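Local coordinates for phosphate ABC transporter, phosphate-binding protein (Clostridium perfringens, PDB 4Q8R) that probably captures inorganic phosphate with high affinity outside the cell and delivers it to an ABC-type phosphate importer, at residues D79-I84 against Y202-P207; E75-G80 against E240-V245. All blocks are in the same frame, centred on the assembly; numbering follows the deposited sequence.

Overall arrangement
Both interactions start from the long strand 71-86, and their centres lie 10 Å apart. They share Asp79 and Gly80. In interaction 1 the residues 79-84 run antiparallel to the start of strand 205-213, a neighbour in the same mixed sheet. In interaction 2 the overlapping, earlier part of the strand, 75-80, takes up the last ordered residues of the chain, 240-245, which follow helix 231-239. Tyr78 packs against Ser205, Arg206 and Pro207, so the two contacts touch. Strands 71-86 and 205-213 fit the crossover strands of a two-lobed periplasmic-binding-protein fold. Segments well over a hundred residues away are thus brought against one strand, and interaction 1 lies beside the probable phosphate cleft.

Interaction 1. Residues D79-I84 against Y202-P207; sequences DGIALI and YKVSRP
Strands 79-84 and 205-207 run antiparallel, their axes 142° apart: Asp79 and Arg206 form a hydrogen-bonded pair, Gly80 and Ser205 a non-hydrogen-bonded one. Ile81 N extends the pairing to Val204 O at 2.9 Å, nearly straight but from above the carbonyl plane. On one face, Asp79 and Arg206 lie side by side in a salt bridge. Arg206 turns CG into the crowded position between N and C (chi1 36°) and bends again at chi2. This brings Arg206 NE to 2.8 Å and Arg206 NH1 to 2.9 Å from the same oxygen, Asp79 OD2. NE meets its anti lone pair, and the two planes are nearly coplanar. Ile81 CG1 sits over one guanidinium face, offset toward its rim. Beyond the pairing, Tyr202 OH donates to a lone pair of Ile81 O at 2.6 Å, in the ring plane. A water links the same hydroxyl to Leu83 N. Ser174 holds Asp79 OD1, while Ser59 O and Thr131 take Arg206 NH2 and NH1. The side chain of Arg206 is about 5 Å from a bound phosphate, consistent with a place at the binding cleft. Helix 130-139 packs on Ile81 and Leu83; helix 194-198 and strand 182-187 border Tyr202.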
# COMPACT_ATOMS: atom_id res chain seq x y z
N ASP A 79 -6.45 0.55 -4.35
CA ASP A 79 -6.19 -0.00 -3.04
C ASP A 79 -6.51 1.02 -1.94
O ASP A 79 -6.03 2.17 -1.98
CB ASP A 79 -4.73 -0.41 -2.92
CG ASP A 79 -4.37 -1.01 -1.57
OD1 ASP A 79 -4.96 -2.00 -1.11
OD2 ASP A 79 -3.42 -0.53 -0.95
N GLY A 80 -7.28 0.60 -0.95
CA GLY A 80 -7.50 1.38 0.23
C GLY A 80 -6.35 1.25 1.19
O GLY A 80 -5.64 0.24 1.23
N ILE A 81 -6.14 2.32 1.95
CA ILE A 81 -5.16 2.28 3.03
C ILE A 81 -5.99 2.33 4.35
O ILE A 81 -6.75 3.29 4.61
CB ILE A 81 -4.21 3.45 3.01
CG1 ILE A 81 -3.38 3.46 1.68
CG2 ILE A 81 -3.29 3.43 4.25
CD1 ILE A 81 -2.56 4.67 1.49
N ALA A 82 -5.81 1.30 5.14
CA ALA A 82 -6.42 1.20 6.46
C ALA A 82 -5.49 1.80 7.51
O ALA A 82 -4.30 1.72 7.41
CB ALA A 82 -6.66 -0.24 6.81
N LEU A 83 -6.13 2.39 8.51
CA LEU A 83 -5.46 2.82 9.75
C LEU A 83 -5.75 1.71 10.71
O LEU A 83 -6.96 1.52 11.10
CB LEU A 83 -6.08 4.06 10.35
CG LEU A 83 -5.60 5.42 9.92
CD1 LEU A 83 -4.17 5.55 10.31
CD2 LEU A 83 -5.82 5.60 8.44
N ILE A 84 -4.73 0.96 11.06
CA ILE A 84 -4.92 -0.21 11.91
C ILE A 84 -4.50 0.04 13.34
O ILE A 84 -3.47 0.71 13.60
CB ILE A 84 -4.23 -1.45 11.34
CG1 ILE A 84 -2.74 -1.21 11.02
CG2 ILE A 84 -4.97 -1.89 10.08
CD1 ILE A 84 -1.99 -2.50 10.89
N TYR A 202 -14.92 6.14 1.36
CA TYR A 202 -13.68 5.91 2.11
C TYR A 202 -12.55 6.64 1.41
O TYR A 202 -12.23 6.32 0.28
CB TYR A 202 -13.35 4.39 2.24
CG TYR A 202 -12.19 4.16 3.22
CD1 TYR A 202 -12.40 4.06 4.59
CD2 TYR A 202 -10.85 4.11 2.76
CE1 TYR A 202 -11.33 3.91 5.46
CE2 TYR A 202 -9.78 3.90 3.63
CZ TYR A 202 -10.03 3.81 4.98
OH TYR A 202 -8.98 3.63 5.85
N LYS A 203 -11.91 7.61 2.09
CA LYS A 203 -11.16 8.62 1.45
C LYS A 203 -9.69 8.28 1.27
O LYS A 203 -8.98 8.97 0.53
CB LYS A 203 -11.31 9.94 2.27
CG LYS A 203 -12.69 10.62 2.22
CD LYS A 203 -13.15 10.87 0.78
CE LYS A 203 -14.56 11.44 0.74
NZ LYS A 203 -15.19 11.24 -0.60
N VAL A 204 -9.20 7.24 1.92
CA VAL A 204 -7.77 6.98 1.88
C VAL A 204 -7.51 5.81 0.93
O VAL A 204 -7.68 4.62 1.27
CB VAL A 204 -7.17 6.70 3.27
CG1 VAL A 204 -5.66 7.00 3.23
CG2 VAL A 204 -7.80 7.57 4.38
N SER A 205 -7.06 6.15 -0.27
CA SER A 205 -6.86 5.15 -1.31
C SER A 205 -5.86 5.63 -2.35
O SER A 205 -5.57 6.82 -2.41
CB SER A 205 -8.22 4.82 -1.96
OG SER A 205 -8.74 5.90 -2.69
N ARG A 206 -5.39 4.72 -3.19
CA ARG A 206 -4.33 5.03 -4.12
C ARG A 206 -4.27 3.93 -5.22
O ARG A 206 -4.84 2.84 -5.03
CB ARG A 206 -2.97 5.21 -3.40
CG ARG A 206 -2.73 4.31 -2.22
CD ARG A 206 -2.51 2.86 -2.69
NE ARG A 206 -2.28 1.92 -1.61
CZ ARG A 206 -1.16 1.81 -0.92
NH1 ARG A 206 -1.09 0.92 0.02
NH2 ARG A 206 -0.12 2.66 -1.16
N PRO A 207 -3.67 4.25 -6.37
CA PRO A 207 -3.52 3.19 -7.40
C PRO A 207 -2.39 2.21 -7.10
O PRO A 207 -1.40 2.54 -6.40
CB PRO A 207 -3.16 3.99 -8.67
CG PRO A 207 -2.34 5.17 -8.11
CD PRO A 207 -3.13 5.54 -6.84
O HOH W 1 -9.00 2.29 8.28

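Interaction 2. Residues E75-G80 against E240-V245; sequences EIAYDG and EHLIKV. With ZN (zinc ion), chain C.
Leu242 sets CG anti to its carbonyl carbon (chi1 -51°) and then extends (chi2 178°), which carries its two methyls to the strand. Leu242 CD2 comes to 3.1 Å from Asp79 OD1, and Leu242 CD1 lies 3.9 Å from Ala77 CB. The Leu242 and Asp79 side chains cross obliquely. Ile243 also holds CG1 beside its backbone N, but turns at chi2 (74°) so that Ile243 CD1 folds back to 3.5 Å from Tyr78 O. Its CB faces Tyr78 CB.

The backbones meet in a single antiparallel bridge between Tyr78 and Ile243. Tyr78 N donates to Ile243 O at 2.9 Å, almost straight and in the carbonyl plane. The return bond, Ile243 N to Tyr78 O, has the same length, but its donor sits above the carbonyl plane. Ala77 CA adds a CA-H...O contact to Ile243 O.

The chain leaves helical geometry at Glu240, and His241, with positive phi, is the C-prime residue of a Schellman motif that ends helix 231-239. The turn places His241 O near a water, which donates to it and to Asp79 OD1 and accepts from Gly80 N. One water thus joins three groups from both segments. Asp79 OD1 also bonds Ser174, whereas Asp79 OD2 is held by Arg206. The imidazole of His241 points elsewhere: His241 NE2 binds a zinc ion at 2.3 Å.

Val245, the last modelled residue, meets Glu75 and Ala77 through its carbonyl oxygen; its side chain points away from the strand. Val237 touches both Ala77 and Leu242, so the helix that supplies the tail also packs on this contact. Phe208 of strand 205-213 and Val17 of helix 15-28 also touch Leu242, while Pro194, Val197 and Leu198 of helix 194-198 meet Ile243.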
# COMPACT_ATOMS: atom_id res chain seq x y z
N GLU A 75 -2.28 1.05 -14.62
CA GLU A 75 -3.01 0.85 -13.41
C GLU A 75 -3.53 -0.61 -13.40
O GLU A 75 -4.29 -1.02 -14.32
CB GLU A 75 -4.11 1.90 -13.31
CG GLU A 75 -4.86 1.95 -12.02
CD GLU A 75 -5.91 3.10 -11.96
OE1 GLU A 75 -5.66 4.21 -12.51
OE2 GLU A 75 -6.99 2.91 -11.35
N ILE A 76 -3.18 -1.39 -12.38
CA ILE A 76 -3.66 -2.78 -12.25
C ILE A 76 -4.73 -3.06 -11.18
O ILE A 76 -5.41 -4.09 -11.23
CB ILE A 76 -2.53 -3.79 -12.03
CG1 ILE A 76 -1.74 -3.48 -10.76
CG2 ILE A 76 -1.58 -3.81 -13.21
CD1 ILE A 76 -0.68 -4.54 -10.41
N ALA A 77 -4.90 -2.11 -10.27
CA ALA A 77 -5.86 -2.17 -9.14
C ALA A 77 -5.92 -0.79 -8.50
O ALA A 77 -5.04 0.06 -8.73
CB ALA A 77 -5.48 -3.21 -8.12
N TYR A 78 -6.97 -0.58 -7.70
CA TYR A 78 -6.96 0.51 -6.71
C TYR A 78 -6.95 -0.16 -5.35
O TYR A 78 -7.33 -1.33 -5.22
CB TYR A 78 -8.11 1.50 -6.96
CG TYR A 78 -7.77 2.92 -6.95
CD1 TYR A 78 -7.16 3.54 -8.06
CD2 TYR A 78 -8.07 3.72 -5.80
CE1 TYR A 78 -6.83 4.91 -8.00
CE2 TYR A 78 -7.76 5.07 -5.73
CZ TYR A 78 -7.13 5.67 -6.82
OH TYR A 78 -6.81 7.01 -6.71
N ASP A 79 -6.45 0.55 -4.35
CA ASP A 79 -6.19 -0.00 -3.04
C ASP A 79 -6.51 1.02 -1.94
O ASP A 79 -6.03 2.17 -1.98
CB ASP A 79 -4.73 -0.41 -2.92
CG ASP A 79 -4.37 -1.01 -1.57
OD1 ASP A 79 -4.96 -2.00 -1.11
OD2 ASP A 79 -3.42 -0.53 -0.95
N GLY A 80 -7.28 0.60 -0.95
CA GLY A 80 -7.50 1.38 0.23
C GLY A 80 -6.35 1.25 1.19
O GLY A 80 -5.64 0.24 1.23
N GLU A 240 -7.74 -10.38 -3.31
CA GLU A 240 -6.70 -9.80 -2.44
C GLU A 240 -7.19 -8.50 -1.77
O GLU A 240 -6.37 -7.71 -1.29
CB GLU A 240 -5.43 -9.59 -3.26
CG GLU A 240 -4.84 -10.86 -3.78
CD GLU A 240 -4.28 -11.77 -2.71
OE1 GLU A 240 -3.81 -11.28 -1.70
OE2 GLU A 240 -4.24 -13.00 -2.91
N HIS A 241 -8.52 -8.29 -1.70
CA HIS A 241 -9.16 -7.12 -1.09
C HIS A 241 -8.83 -5.77 -1.75
O HIS A 241 -8.90 -4.72 -1.16
CB HIS A 241 -8.79 -7.07 0.38
CG HIS A 241 -8.91 -8.39 1.06
ND1 HIS A 241 -10.11 -9.07 1.12
CD2 HIS A 241 -7.99 -9.18 1.66
CE1 HIS A 241 -9.93 -10.22 1.76
NE2 HIS A 241 -8.66 -10.30 2.10
N LEU A 242 -8.57 -5.83 -3.04
CA LEU A 242 -8.36 -4.66 -3.87
C LEU A 242 -9.58 -4.28 -4.67
O LEU A 242 -10.57 -5.02 -4.70
CB LEU A 242 -7.19 -4.91 -4.77
CG LEU A 242 -5.90 -5.42 -4.09
CD1 LEU A 242 -4.83 -5.69 -5.13
CD2 LEU A 242 -5.38 -4.45 -3.02
N ILE A 243 -9.49 -3.19 -5.38
CA ILE A 243 -10.57 -2.69 -6.21
C ILE A 243 -10.20 -2.87 -7.68
O ILE A 243 -9.13 -2.45 -8.11
CB ILE A 243 -10.84 -1.21 -5.93
CG1 ILE A 243 -11.38 -0.99 -4.51
CG2 ILE A 243 -11.79 -0.61 -6.95
CD1 ILE A 243 -10.32 -1.13 -3.43
N LYS A 244 -11.07 -3.52 -8.45
CA LYS A 244 -10.80 -3.76 -9.83
C LYS A 244 -10.68 -2.48 -10.62
O LYS A 244 -11.39 -1.49 -10.35
CB LYS A 244 -11.91 -4.64 -10.49
CG LYS A 244 -11.98 -6.04 -9.95
CD LYS A 244 -13.11 -6.80 -10.66
CE LYS A 244 -13.30 -8.20 -10.12
NZ LYS A 244 -14.37 -9.02 -10.82
N VAL A 245 -9.73 -2.49 -11.52
CA VAL A 245 -9.63 -1.60 -12.62
C VAL A 245 -8.41 -0.78 -12.92
O VAL A 245 -7.34 -1.05 -12.39
CB VAL A 245 -10.95 -0.90 -12.92
CG1 VAL A 245 -10.77 0.51 -13.32
CG2 VAL A 245 -11.63 -1.70 -13.98
ZN ZN C . -7.46 -12.18 2.76
O HOH W 2 -7.67 -2.23 -1.28